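Local coordinates for transcriptional regulator, putative, Mar family (Thermotoga maritima, PDB 2ETH), which probably binds DNA as a dimeric MarR-family transcriptional regulator with a winged helix-turn-helix, at residues D41-T44 / T45-Y48. Residues are numbered along the deposited sequence; the frame is centred on the assembly and turned at random.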
ATOM      1  N   ASP A  41      -5.128   2.509  11.522  1.00 54.40           N
ATOM      2  CA  ASP A  41      -6.055   1.572  12.111  1.00 53.81           C
ATOM      3  C   ASP A  41      -7.023   0.868  11.125  1.00 52.88           C
ATOM      4  O   ASP A  41      -7.674  -0.093  11.498  1.00 50.88           O
ATOM      5  CB  ASP A  41      -6.870   2.330  13.144  1.00 54.15           C
ATOM      6  CG  ASP A  41      -7.752   1.429  13.954  1.00 55.82           C
ATOM      7  OD1 ASP A  41      -7.260   0.387  14.418  1.00 56.75           O
ATOM      8  OD2 ASP A  41      -8.942   1.760  14.122  1.00 59.95           O
HETATM    9  N   MSE A  42      -7.101   1.340   9.875  1.00 52.53           N
HETATM   10  CA  MSE A  42      -7.947   0.720   8.846  1.00 52.46           C
HETATM   11  C   MSE A  42      -7.308  -0.522   8.272  1.00 51.00           C
HETATM   12  O   MSE A  42      -6.084  -0.582   8.164  1.00 50.25           O
HETATM   13  CB  MSE A  42      -8.180   1.674   7.670  1.00 52.24           C
HETATM   14  CG  MSE A  42      -9.059   2.845   7.973  1.00 52.88           C
HETATM   15 SE   MSE A  42      -9.400   3.848   6.395  0.75 56.73          SE
HETATM   16  CE  MSE A  42      -8.587   5.551   6.847  1.00 54.85           C
ATOM     17  N   LYS A  43      -8.144  -1.477   7.855  1.00 50.27           N
ATOM     18  CA  LYS A  43      -7.680  -2.624   7.085  1.00 49.86           C
ATOM     19  C   LYS A  43      -7.357  -2.201   5.674  1.00 49.87           C
ATOM     20  O   LYS A  43      -7.842  -1.170   5.159  1.00 50.38           O
ATOM     21  CB  LYS A  43      -8.701  -3.762   7.051  1.00 50.08           C
ATOM     22  CG  LYS A  43      -9.103  -4.318   8.445  1.00 50.35           C
ATOM     23  CD  LYS A  43     -10.311  -5.253   8.326  1.00 50.35           C
ATOM     24  CE  LYS A  43     -11.120  -5.372   9.616  1.00 52.18           C
ATOM     25  NZ  LYS A  43     -10.779  -6.570  10.451  1.00 52.10           N
ATOM     26  N   THR A  44      -6.533  -3.019   5.036  1.00 49.59           N
ATOM     27  CA  THR A  44      -6.022  -2.727   3.712  1.00 49.84           C
ATOM     28  C   THR A  44      -7.163  -2.495   2.698  1.00 49.33           C
ATOM     29  O   THR A  44      -7.162  -1.490   1.996  1.00 50.23           O
ATOM     30  CB  THR A  44      -5.036  -3.856   3.241  1.00 50.17           C
ATOM     31  OG1 THR A  44      -5.723  -5.112   3.183  1.00 50.34           O
ATOM     32  CG2 THR A  44      -3.850  -3.997   4.219  1.00 49.57           C
ATOM     33  N   THR A  45      -8.166  -3.372   2.650  1.00 49.24           N
ATOM     34  CA  THR A  45      -9.204  -3.239   1.619  1.00 49.27           C
ATOM     35  C   THR A  45     -10.225  -2.141   1.978  1.00 48.50           C
ATOM     36  O   THR A  45     -10.823  -1.539   1.096  1.00 48.08           O
ATOM     37  CB  THR A  45      -9.876  -4.580   1.253  1.00 49.60           C
ATOM     38  OG1 THR A  45     -10.550  -5.091   2.384  1.00 52.19           O
ATOM     39  CG2 THR A  45      -8.826  -5.650   0.803  1.00 50.32           C
ATOM     40  N   GLU A  46     -10.374  -1.843   3.265  1.00 47.79           N
ATOM     41  CA  GLU A  46     -11.141  -0.664   3.701  1.00 47.13           C
ATOM     42  C   GLU A  46     -10.551   0.601   3.139  1.00 45.91           C
ATOM     43  O   GLU A  46     -11.277   1.486   2.669  1.00 43.92           O
ATOM     44  CB  GLU A  46     -11.113  -0.519   5.241  1.00 47.04           C
ATOM     45  CG  GLU A  46     -12.201  -1.198   6.028  1.00 48.24           C
ATOM     46  CD  GLU A  46     -11.860  -1.255   7.520  1.00 50.03           C
ATOM     47  OE1 GLU A  46     -11.246  -0.275   8.024  1.00 53.71           O
ATOM     48  OE2 GLU A  46     -12.189  -2.285   8.189  1.00 52.71           O
ATOM     49  N   LEU A  47      -9.235   0.741   3.308  1.00 46.01           N
ATOM     50  CA  LEU A  47      -8.522   1.933   2.805  1.00 46.70           C
ATOM     51  C   LEU A  47      -8.611   2.046   1.284  1.00 46.00           C
ATOM     52  O   LEU A  47      -8.765   3.101   0.739  1.00 46.69           O
ATOM     53  CB  LEU A  47      -7.041   1.919   3.233  1.00 47.48           C
ATOM     54  CG  LEU A  47      -6.204   3.110   2.723  1.00 48.52           C
ATOM     55  CD1 LEU A  47      -6.828   4.490   3.199  1.00 47.87           C
ATOM     56  CD2 LEU A  47      -4.747   2.936   3.180  1.00 46.29           C
ATOM     57  N   TYR A  48      -8.527   0.927   0.611  1.00 47.19           N
ATOM     58  CA  TYR A  48      -8.569   0.873  -0.840  1.00 47.66           C
ATOM     59  C   TYR A  48      -9.936   1.342  -1.347  1.00 46.48           C
ATOM     60  O   TYR A  48     -10.031   2.197  -2.272  1.00 46.68           O
ATOM     61  CB  TYR A  48      -8.246  -0.590  -1.261  1.00 50.77           C
ATOM     62  CG  TYR A  48      -7.866  -0.788  -2.704  1.00 53.17           C
ATOM     63  CD1 TYR A  48      -7.112   0.165  -3.391  1.00 57.67           C
ATOM     64  CD2 TYR A  48      -8.265  -1.921  -3.403  1.00 57.27           C
ATOM     65  CE1 TYR A  48      -6.760  -0.003  -4.736  1.00 56.53           C
ATOM     66  CE2 TYR A  48      -7.902  -2.091  -4.769  1.00 57.76           C
ATOM     67  CZ  TYR A  48      -7.153  -1.108  -5.395  1.00 55.19           C
ATOM     68  OH  TYR A  48      -6.807  -1.227  -6.695  1.00 57.34           O
TER
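The carboxylate of E46 turns one face toward the backbone N-H of K43 and the methylene chain of the same lysine. K43 N sits over this face, 3.3 Å from E46 OE1, and makes a weak hydrogen bond (N-H...O 153°). On the same side, K43 CD lies 3.5 Å from E46 OE2. The other flat group, the ring of Y48, turns away from the loop to meet F67 of its own chain and F23 of the second subunit; of the Y48 side chain it is CB that lies against T44 O. The first torsion of E46 (chi1 -90°) turns the chain back toward the loop, and its extended run beyond CG brings the carboxylate to K43 N, where OE1 also comes 3.7 Å from M42 CB.

K43 is the N-cap of helix 44-56, and the bond from its N-H to the glutamate three residues on is one half of a capping box; a lysine at the cap supplies no side-chain acceptor for the return bond. K43 O receives L47 N at 3.0 Å, and T44 O receives Y48 N at 3.1 Å. In this winged helix-turn-helix domain the same acid joins the helix start to the probable recognition helix 72-84: OE2 is hydrogen-bonded to S81 OG, while OE1 forms a salt bridge with R85, whose NH2 pairs with D41. Replacing E46 by an alanine is likely to leave R85 NH1 without its carboxylate mate and the N-H of K43 without its side-chain acceptor.

The selenium of M42, a selenomethionine, lies 4.2 Å from L47 CD1, the two side chains crossing at about a right angle. K43 NZ reaches D41 OD1 of the second subunit, and T44 OG1 hydrogen-bonds to I39 O of that subunit.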